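Local atomic coordinates of nonsense-mediated mRNA decay protein 2 (Saccharomyces cerevisiae, PDB entry 4LUN), a protein that takes part in nonsense-mediated decay of mRNAs containing premature stop codons and interacts through its C-terminus with the helicase UPF1. Residues R131-R136 against L191-K196; T202-F207 against S237-F242; D244-R249 against I290-S295. All blocks are in the same frame, centred on the assembly; numbering follows the deposited sequence.

Contact 1 (R131-R136 against L191-K196); sequences RDELQR and LNYKFK
Y193 meets a paired E133 and R136 of helix 130-152 with the CD2 and CE2 atoms of its ring. The two charged residues sit one helical turn apart and meet side-on. R136 NE donates to E133 OE1 at 2.8 Å, with an N-H...O angle of 172°. R136 NH2 donates to E133 OE2, also at 2.8 Å and nearly straight. Both oxygens are used on their syn side, and both bonds lie close to the guanidinium plane. This two-point grip fixes the rotation of the carboxylate. E133 reaches it through a bend at chi2 (59°).

The tight part of the contact is where this pair meets the tyrosine. R136 NH2 comes to 3.2 Å from Y193 CD2, with the guanidinium and ring planes 75° apart. E133 OE2 lies at the edge of the same ring, 3.7 Å from Y193 CD2. Over one face of the ring sits CG of the next residue, K194. The phenol oxygen is held elsewhere, by the backbone O of V125.

The looser side is bridged by water rather than by direct packing. One water donates to E133 OE2 at 2.6 Å and to Y193 O at 2.9 Å, so the carboxylate is tied to the loop backbone as well. Here the backbones stay apart, the nearest CA atoms being 10.1 Å from each other, between E133 and K194. K194 turns its chain end away to a salt bridge with D126. Only 104 Å² is buried in all. R136 remains partly exposed, whereas E133 and Y193 are buried. The arrangement is an i to i+3 salt bridge on a helix, packed against an inter-helix loop of the all-helical MIF4G domain.

Contact 2 (T202-F207 against S237-F242); sequences TIATAF and SLFKNF
A204 is the small bump of this contact, and it fits between two phenylalanines of helix 231-271. Its CB lies 3.6 Å from F242 CE2 and 3.9 Å from F239 CE1. The two rings therefore form the walls of a shallow hollow around one methyl group. F239 also reaches past the methyl to the backbone. Its CE1 stands 3.6 Å from A204 O, and that oxygen is at the ring edge, near the ring plane.

F207, one turn further along, adds a second bump. F207 leaves its helix toward the other one, and the CD2 rim of its ring makes the touch. F207 CD2 comes to 3.9 Å from F239 CZ, and the two side chains cross at about a right angle. F239 thus fills the space between A204 and F207. The segment axes pass 11.7 Å apart with a crossing angle of -134°, a wide spacing bridged by the large rings. All four touching residues are buried.

Neighbouring elements close the packing. L187 of helix 182-190 touches both F207 and F239. L144 and T148 of helix 130-152 also touch F207, while L191, in the loop after helix 182-190, reaches A204 and F242.

Contact 3 (D244-R249 against I290-S295); sequences DATFAR and IRFKTS
This contact joins helices 231-271 and 277-303, the long helical hairpin that ends the helical part of the chain. F292 carries it, with its ring set against T246 and R249. R249 CG sits over the centre of the ring in a CH-pi contact. It is 3.4 Å from the F292 ring centroid and only 13° off the ring normal. R249 CB lies further toward one rim, 3.7 Å from F292 CE1. The R249 chain sets out with CG trans to its own N and then bends at chi2 (76°), which lays its aliphatic part across the ring. Its guanidinium plane stands at 82° to the ring. The charged end looks elsewhere: R249 forms a salt bridge with E252, and its NH2 bonds to K196 O.

T246 supports another part of the ring. Its CG2 is 3.8 Å from F292 CD1, and T246 O lies at the same distance from that atom. The threonine hydroxyl bonds back to F242 O, one turn earlier in its own helix, while the methyl meets the phenylalanine. The backbones come close here, with the CA atoms of T246 and F292 6.5 Å apart. F195 packs edge-to-face with F292, and T201 also touches its side chain. The arrangement is that of two consecutive helices packed as a hairpin, with an aromatic residue wedged between them.

In the fold
The contacts follow one another along the chain, each closing before the next opens. Contact 1 ties helix 130-152 to the loop before helix 201-210. Contact 2 packs that helix on helix 231-271, and contact 3 continues along helix 231-271 to helix 277-303. The centres of contacts 1 and 2 are about 14 Å apart, those of 2 and 3 about 11 Å, and those of 1 and 3 about 15 Å. The loop 191-196 links them: F195 and L191 reach F242, and K196 O probably bonds to R249. Together they join helices 130-152, 201-210, 231-271 and 277-303 into one continuous helical packing in this N-terminal, MIF4G-containing piece of Upf2.

Contact 1 (R131-R136 against L191-K196)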
loop_
_atom_site.group_PDB
_atom_site.type_symbol
_atom_site.label_atom_id
_atom_site.label_comp_id
_atom_site.label_asym_id
_atom_site.label_seq_id
_atom_site.Cartn_x
_atom_site.Cartn_y
_atom_site.Cartn_z
ATOM N N ARG A 131 -7.514 11.150 14.866
ATOM C CA ARG A 131 -7.587 11.993 13.689
ATOM C C ARG A 131 -6.300 11.889 12.874
ATOM O O ARG A 131 -6.325 11.735 11.646
ATOM C CB ARG A 131 -7.825 13.432 14.133
ATOM C CG ARG A 131 -8.368 14.314 13.058
ATOM C CD ARG A 131 -7.294 14.956 12.227
ATOM N NE ARG A 131 -7.953 15.646 11.130
ATOM C CZ ARG A 131 -7.338 16.215 10.107
ATOM N NH1 ARG A 131 -6.011 16.204 10.028
ATOM N NH2 ARG A 131 -8.069 16.814 9.172
ATOM N N ASP A 132 -5.167 11.958 13.561
ATOM C CA ASP A 132 -3.886 11.809 12.899
ATOM C C ASP A 132 -3.695 10.393 12.370
ATOM O O ASP A 132 -3.064 10.211 11.319
ATOM C CB ASP A 132 -2.730 12.165 13.835
ATOM C CG ASP A 132 -2.721 13.635 14.225
ATOM O OD1 ASP A 132 -3.442 14.432 13.585
ATOM O OD2 ASP A 132 -1.982 13.993 15.169
ATOM N N GLU A 133 -4.224 9.409 13.092
ATOM C CA GLU A 133 -4.057 8.015 12.660
ATOM C C GLU A 133 -4.805 7.777 11.363
ATOM O O GLU A 133 -4.305 7.084 10.491
ATOM C CB GLU A 133 -4.500 7.027 13.741
ATOM C CG GLU A 133 -4.391 5.554 13.338
ATOM C CD GLU A 133 -2.973 5.105 12.960
ATOM O OE1 GLU A 133 -1.975 5.832 13.181
ATOM O OE2 GLU A 133 -2.854 3.974 12.446
ATOM N N LEU A 134 -5.992 8.364 11.224
ATOM C CA LEU A 134 -6.723 8.247 9.963
ATOM C C LEU A 134 -5.933 8.826 8.784
ATOM O O LEU A 134 -5.933 8.244 7.694
ATOM C CB LEU A 134 -8.111 8.903 10.080
ATOM C CG LEU A 134 -9.127 8.123 10.915
ATOM C CD1 LEU A 134 -10.234 9.042 11.420
ATOM C CD2 LEU A 134 -9.717 6.968 10.101
ATOM N N GLN A 135 -5.273 9.968 9.003
ATOM C CA GLN A 135 -4.432 10.601 7.981
ATOM C C GLN A 135 -3.235 9.718 7.649
ATOM O O GLN A 135 -2.858 9.580 6.493
ATOM C CB GLN A 135 -3.939 11.978 8.438
ATOM C CG GLN A 135 -5.054 12.964 8.749
ATOM C CD GLN A 135 -5.785 13.450 7.505
ATOM O OE1 GLN A 135 -7.000 13.275 7.374
ATOM N NE2 GLN A 135 -5.048 14.079 6.593
ATOM N N ARG A 136 -2.645 9.124 8.678
ATOM C CA ARG A 136 -1.489 8.256 8.489
ATOM C C ARG A 136 -1.861 7.024 7.677
ATOM O O ARG A 136 -1.119 6.637 6.786
ATOM C CB ARG A 136 -0.890 7.817 9.830
ATOM C CG ARG A 136 0.519 7.205 9.704
ATOM C CD ARG A 136 0.923 6.470 10.994
ATOM N NE ARG A 136 0.060 5.336 11.251
ATOM C CZ ARG A 136 0.240 4.138 10.702
ATOM N NH1 ARG A 136 1.264 3.946 9.886
ATOM N NH2 ARG A 136 -0.595 3.151 10.966
ATOM N N LEU A 191 -0.579 -4.148 8.550
ATOM C CA LEU A 191 -1.869 -4.557 9.075
ATOM C C LEU A 191 -1.838 -4.711 10.589
ATOM O O LEU A 191 -2.891 -4.809 11.225
ATOM C CB LEU A 191 -2.321 -5.866 8.437
ATOM C CG LEU A 191 -2.663 -5.748 6.957
ATOM C CD1 LEU A 191 -3.065 -7.117 6.419
ATOM C CD2 LEU A 191 -3.787 -4.758 6.753
ATOM N N ASN A 192 -0.632 -4.713 11.153
ATOM C CA ASN A 192 -0.463 -5.050 12.565
ATOM C C ASN A 192 0.032 -3.897 13.441
ATOM O O ASN A 192 0.711 -4.105 14.448
ATOM C CB ASN A 192 0.441 -6.277 12.713
ATOM C CG ASN A 192 -0.272 -7.571 12.329
ATOM O OD1 ASN A 192 -1.108 -8.074 13.081
ATOM N ND2 ASN A 192 0.044 -8.103 11.153
ATOM N N TYR A 193 -0.315 -2.676 13.064
ATOM C CA TYR A 193 -0.068 -1.546 13.952
ATOM C C TYR A 193 -1.378 -1.173 14.636
ATOM O O TYR A 193 -2.320 -0.729 13.977
ATOM C CB TYR A 193 0.480 -0.347 13.190
ATOM C CG TYR A 193 0.678 0.874 14.066
ATOM C CD1 TYR A 193 1.676 0.907 15.039
ATOM C CD2 TYR A 193 -0.127 1.993 13.918
ATOM C CE1 TYR A 193 1.856 2.031 15.847
ATOM C CE2 TYR A 193 0.040 3.112 14.720
ATOM C CZ TYR A 193 1.035 3.127 15.681
ATOM O OH TYR A 193 1.197 4.263 16.472
ATOM N N LYS A 194 -1.441 -1.383 15.951
ATOM C CA LYS A 194 -2.638 -1.066 16.739
ATOM C C LYS A 194 -3.890 -1.711 16.147
ATOM O O LYS A 194 -4.923 -1.060 16.022
ATOM C CB LYS A 194 -2.830 0.450 16.870
ATOM C CG LYS A 194 -1.673 1.165 17.553
ATOM C CD LYS A 194 -1.617 0.821 19.031
ATOM C CE LYS A 194 -2.947 1.082 19.699
ATOM N NZ LYS A 194 -2.814 1.154 21.182
ATOM N N PHE A 195 -3.771 -2.984 15.762
ATOM C CA PHE A 195 -4.857 -3.691 15.091
ATOM C C PHE A 195 -6.175 -3.578 15.822
ATOM O O PHE A 195 -7.224 -3.454 15.193
ATOM C CB PHE A 195 -4.520 -5.169 14.912
ATOM C CG PHE A 195 -5.719 -6.025 14.600
ATOM C CD1 PHE A 195 -6.201 -6.112 13.301
ATOM C CD2 PHE A 195 -6.340 -6.773 15.594
ATOM C CE1 PHE A 195 -7.309 -6.895 13.008
ATOM C CE2 PHE A 195 -7.457 -7.571 15.306
ATOM C CZ PHE A 195 -7.937 -7.630 14.013
ATOM N N LYS A 196 -6.127 -3.610 17.150
ATOM C CA LYS A 196 -7.366 -3.654 17.923
ATOM C C LYS A 196 -8.243 -2.409 17.785
ATOM O O LYS A 196 -9.442 -2.471 18.097
ATOM C CB LYS A 196 -7.099 -4.029 19.393
ATOM C CG LYS A 196 -6.686 -5.490 19.554
ATOM C CD LYS A 196 -6.838 -5.981 20.989
ATOM C CE LYS A 196 -5.956 -5.207 21.955
ATOM N NZ LYS A 196 -6.127 -5.713 23.356
HETATM O O HOH W 1 -3.749 1.624 13.192
#

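Contact 2 (T202-F207 against S237-F242)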
loop_
_atom_site.group_PDB
_atom_site.type_symbol
_atom_site.label_atom_id
_atom_site.label_comp_id
_atom_site.label_asym_id
_atom_site.label_seq_id
_atom_site.Cartn_x
_atom_site.Cartn_y
_atom_site.Cartn_z
ATOM N N THR A 202 -9.157 -1.218 7.248
ATOM C CA THR A 202 -9.420 -0.495 6.005
ATOM C C THR A 202 -8.280 -0.574 4.983
ATOM O O THR A 202 -8.492 -0.354 3.787
ATOM C CB THR A 202 -9.837 0.973 6.247
ATOM O OG1 THR A 202 -8.687 1.759 6.600
ATOM C CG2 THR A 202 -10.882 1.045 7.353
ATOM N N ILE A 203 -7.065 -0.883 5.429
ATOM C CA ILE A 203 -5.974 -1.145 4.485
ATOM C C ILE A 203 -6.298 -2.455 3.759
ATOM O O ILE A 203 -6.130 -2.586 2.539
ATOM C CB ILE A 203 -4.622 -1.300 5.215
ATOM C CG1 ILE A 203 -4.231 -0.025 5.946
ATOM C CG2 ILE A 203 -3.515 -1.665 4.235
ATOM C CD1 ILE A 203 -3.034 -0.244 6.884
ATOM N N ALA A 204 -6.781 -3.428 4.524
ATOM C CA ALA A 204 -7.064 -4.747 3.968
ATOM C C ALA A 204 -8.179 -4.655 2.936
ATOM O O ALA A 204 -8.068 -5.233 1.855
ATOM C CB ALA A 204 -7.456 -5.699 5.063
ATOM N N THR A 205 -9.249 -3.936 3.271
ATOM C CA THR A 205 -10.380 -3.834 2.346
ATOM C C THR A 205 -10.036 -3.011 1.112
ATOM O O THR A 205 -10.447 -3.337 -0.001
ATOM C CB THR A 205 -11.659 -3.288 3.026
ATOM O OG1 THR A 205 -11.396 -2.003 3.598
ATOM C CG2 THR A 205 -12.069 -4.210 4.128
ATOM N N ALA A 206 -9.272 -1.944 1.302
ATOM C CA ALA A 206 -8.851 -1.132 0.167
ATOM C C ALA A 206 -7.976 -1.938 -0.768
ATOM O O ALA A 206 -8.033 -1.764 -1.985
ATOM C CB ALA A 206 -8.106 0.118 0.634
ATOM N N PHE A 207 -7.144 -2.808 -0.201
ATOM C CA PHE A 207 -6.199 -3.560 -1.020
ATOM C C PHE A 207 -6.893 -4.624 -1.859
ATOM O O PHE A 207 -6.610 -4.772 -3.048
ATOM C CB PHE A 207 -5.097 -4.188 -0.155
ATOM C CG PHE A 207 -3.955 -4.766 -0.955
ATOM C CD1 PHE A 207 -2.996 -3.940 -1.520
ATOM C CD2 PHE A 207 -3.844 -6.130 -1.133
ATOM C CE1 PHE A 207 -1.947 -4.465 -2.256
ATOM C CE2 PHE A 207 -2.799 -6.671 -1.865
ATOM C CZ PHE A 207 -1.847 -5.834 -2.432
ATOM N N SER A 237 -3.374 -16.700 2.563
ATOM C CA SER A 237 -3.159 -17.152 3.941
ATOM C C SER A 237 -3.175 -15.973 4.900
ATOM O O SER A 237 -3.841 -16.004 5.948
ATOM C CB SER A 237 -1.823 -17.881 4.076
ATOM O OG SER A 237 -1.524 -18.113 5.446
ATOM N N LEU A 238 -2.441 -14.924 4.545
ATOM C CA LEU A 238 -2.375 -13.730 5.372
ATOM C C LEU A 238 -3.738 -13.096 5.576
ATOM O O LEU A 238 -4.098 -12.712 6.694
ATOM C CB LEU A 238 -1.441 -12.703 4.731
ATOM C CG LEU A 238 -1.219 -11.373 5.449
ATOM C CD1 LEU A 238 -0.637 -11.618 6.829
ATOM C CD2 LEU A 238 -0.295 -10.485 4.619
ATOM N N PHE A 239 -4.515 -12.994 4.503
ATOM C CA PHE A 239 -5.788 -12.299 4.610
ATOM C C PHE A 239 -6.851 -13.138 5.309
ATOM O O PHE A 239 -7.671 -12.601 6.040
ATOM C CB PHE A 239 -6.270 -11.770 3.249
ATOM C CG PHE A 239 -5.686 -10.438 2.888
ATOM C CD1 PHE A 239 -6.500 -9.321 2.715
ATOM C CD2 PHE A 239 -4.311 -10.272 2.788
ATOM C CE1 PHE A 239 -5.951 -8.090 2.403
ATOM C CE2 PHE A 239 -3.757 -9.034 2.477
ATOM C CZ PHE A 239 -4.586 -7.938 2.278
ATOM N N LYS A 240 -6.823 -14.454 5.108
ATOM C CA LYS A 240 -7.747 -15.339 5.822
ATOM C C LYS A 240 -7.462 -15.346 7.329
ATOM O O LYS A 240 -8.384 -15.350 8.132
ATOM C CB LYS A 240 -7.734 -16.746 5.214
ATOM C CG LYS A 240 -8.514 -16.814 3.894
ATOM C CD LYS A 240 -8.541 -18.219 3.309
ATOM C CE LYS A 240 -8.978 -18.200 1.846
ATOM N NZ LYS A 240 -10.424 -17.882 1.684
ATOM N N ASN A 241 -6.187 -15.309 7.712
ATOM C CA ASN A 241 -5.858 -15.106 9.120
ATOM C C ASN A 241 -6.334 -13.754 9.643
ATOM O O ASN A 241 -6.817 -13.651 10.769
ATOM C CB ASN A 241 -4.361 -15.236 9.356
ATOM C CG ASN A 241 -3.936 -16.673 9.533
ATOM O OD1 ASN A 241 -4.203 -17.282 10.571
ATOM N ND2 ASN A 241 -3.290 -17.233 8.516
ATOM N N PHE A 242 -6.204 -12.732 8.812
ATOM C CA PHE A 242 -6.613 -11.386 9.201
ATOM C C PHE A 242 -8.124 -11.346 9.337
ATOM O O PHE A 242 -8.667 -10.674 10.208
ATOM C CB PHE A 242 -6.124 -10.372 8.165
ATOM C CG PHE A 242 -6.332 -8.944 8.580
ATOM C CD1 PHE A 242 -5.446 -8.318 9.450
ATOM C CD2 PHE A 242 -7.405 -8.235 8.094
ATOM C CE1 PHE A 242 -5.641 -7.002 9.833
ATOM C CE2 PHE A 242 -7.620 -6.917 8.474
ATOM C CZ PHE A 242 -6.723 -6.296 9.345
#

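Contact 3 (D244-R249 against I290-S295)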
loop_
_atom_site.group_PDB
_atom_site.type_symbol
_atom_site.label_atom_id
_atom_site.label_comp_id
_atom_site.label_asym_id
_atom_site.label_seq_id
_atom_site.Cartn_x
_atom_site.Cartn_y
_atom_site.Cartn_z
ATOM N N ASP A 244 -10.085 -13.914 10.182
ATOM C CA ASP A 244 -10.438 -14.613 11.418
ATOM C C ASP A 244 -10.326 -13.641 12.587
ATOM O O ASP A 244 -11.186 -13.601 13.465
ATOM C CB ASP A 244 -9.489 -15.799 11.663
ATOM C CG ASP A 244 -10.005 -17.110 11.088
ATOM O OD1 ASP A 244 -11.172 -17.169 10.646
ATOM O OD2 ASP A 244 -9.240 -18.101 11.101
ATOM N N ALA A 245 -9.251 -12.864 12.586
ATOM C CA ALA A 245 -8.977 -11.908 13.658
ATOM C C ALA A 245 -9.998 -10.794 13.673
ATOM O O ALA A 245 -10.455 -10.374 14.737
ATOM C CB ALA A 245 -7.578 -11.333 13.514
ATOM N N THR A 246 -10.343 -10.306 12.482
ATOM C CA THR A 246 -11.318 -9.223 12.352
ATOM C C THR A 246 -12.714 -9.692 12.776
ATOM O O THR A 246 -13.436 -8.982 13.485
ATOM C CB THR A 246 -11.335 -8.703 10.900
ATOM O OG1 THR A 246 -10.045 -8.172 10.578
ATOM C CG2 THR A 246 -12.381 -7.612 10.723
ATOM N N PHE A 247 -13.106 -10.884 12.336
ATOM C CA PHE A 247 -14.394 -11.443 12.756
ATOM C C PHE A 247 -14.441 -11.609 14.279
ATOM O O PHE A 247 -15.448 -11.286 14.909
ATOM C CB PHE A 247 -14.649 -12.804 12.088
ATOM C CG PHE A 247 -15.115 -12.720 10.649
ATOM C CD1 PHE A 247 -15.237 -11.502 9.995
ATOM C CD2 PHE A 247 -15.455 -13.880 9.962
ATOM C CE1 PHE A 247 -15.674 -11.440 8.673
ATOM C CE2 PHE A 247 -15.897 -13.830 8.646
ATOM C CZ PHE A 247 -16.006 -12.606 8.001
ATOM N N ALA A 248 -13.348 -12.098 14.859
ATOM C CA ALA A 248 -13.284 -12.352 16.303
ATOM C C ALA A 248 -13.417 -11.057 17.106
ATOM O O ALA A 248 -14.151 -10.997 18.104
ATOM C CB ALA A 248 -11.983 -13.059 16.667
ATOM N N ARG A 249 -12.684 -10.035 16.682
ATOM C CA ARG A 249 -12.746 -8.745 17.358
ATOM C C ARG A 249 -14.123 -8.103 17.178
ATOM O O ARG A 249 -14.663 -7.489 18.110
ATOM C CB ARG A 249 -11.643 -7.830 16.828
ATOM C CG ARG A 249 -11.666 -6.416 17.356
ATOM C CD ARG A 249 -11.157 -6.326 18.767
ATOM N NE ARG A 249 -10.896 -4.939 19.147
ATOM C CZ ARG A 249 -11.070 -4.475 20.376
ATOM N NH1 ARG A 249 -11.516 -5.288 21.325
ATOM N NH2 ARG A 249 -10.823 -3.205 20.650
ATOM N N ILE A 290 -18.022 -0.085 14.939
ATOM C CA ILE A 290 -18.463 0.231 13.583
ATOM C C ILE A 290 -17.340 -0.001 12.560
ATOM O O ILE A 290 -17.597 -0.483 11.460
ATOM C CB ILE A 290 -19.046 1.674 13.468
ATOM C CG1 ILE A 290 -20.339 1.802 14.283
ATOM C CG2 ILE A 290 -19.273 2.059 12.005
ATOM C CD1 ILE A 290 -21.372 0.736 13.985
ATOM N N ARG A 291 -16.098 0.330 12.914
ATOM C CA ARG A 291 -14.984 0.053 12.009
ATOM C C ARG A 291 -14.847 -1.446 11.729
ATOM O O ARG A 291 -14.691 -1.870 10.582
ATOM C CB ARG A 291 -13.668 0.609 12.571
ATOM C CG ARG A 291 -13.502 2.110 12.346
ATOM C CD ARG A 291 -12.063 2.559 12.587
ATOM N NE ARG A 291 -11.683 2.449 13.993
ATOM C CZ ARG A 291 -11.939 3.374 14.913
ATOM N NH1 ARG A 291 -12.581 4.488 14.583
ATOM N NH2 ARG A 291 -11.542 3.189 16.163
ATOM N N PHE A 292 -14.928 -2.252 12.779
ATOM C CA PHE A 292 -14.809 -3.695 12.601
ATOM C C PHE A 292 -15.981 -4.309 11.847
ATOM O O PHE A 292 -15.782 -5.198 11.026
ATOM C CB PHE A 292 -14.583 -4.393 13.946
ATOM C CG PHE A 292 -13.147 -4.400 14.354
ATOM C CD1 PHE A 292 -12.286 -5.354 13.821
ATOM C CD2 PHE A 292 -12.641 -3.433 15.208
ATOM C CE1 PHE A 292 -10.935 -5.355 14.157
ATOM C CE2 PHE A 292 -11.291 -3.427 15.550
ATOM C CZ PHE A 292 -10.440 -4.396 15.025
ATOM N N LYS A 293 -17.188 -3.832 12.122
ATOM C CA LYS A 293 -18.370 -4.377 11.461
ATOM C C LYS A 293 -18.349 -4.056 9.966
ATOM O O LYS A 293 -18.605 -4.928 9.132
ATOM C CB LYS A 293 -19.659 -3.829 12.095
ATOM C CG LYS A 293 -20.920 -4.324 11.376
ATOM C CD LYS A 293 -22.179 -3.988 12.156
ATOM C CE LYS A 293 -23.426 -4.407 11.375
ATOM N NZ LYS A 293 -24.650 -4.120 12.170
ATOM N N THR A 294 -18.053 -2.806 9.636
ATOM C CA THR A 294 -17.998 -2.373 8.240
ATOM C C THR A 294 -16.983 -3.208 7.478
ATOM O O THR A 294 -17.242 -3.677 6.365
ATOM C CB THR A 294 -17.600 -0.901 8.141
ATOM O OG1 THR A 294 -18.572 -0.109 8.828
ATOM C CG2 THR A 294 -17.536 -0.460 6.689
ATOM N N SER A 295 -15.820 -3.409 8.086
ATOM C CA SER A 295 -14.773 -4.193 7.442
ATOM C C SER A 295 -15.099 -5.683 7.379
ATOM O O SER A 295 -14.828 -6.338 6.373
ATOM C CB SER A 295 -13.443 -3.973 8.149
ATOM O OG SER A 295 -12.998 -2.651 7.930
#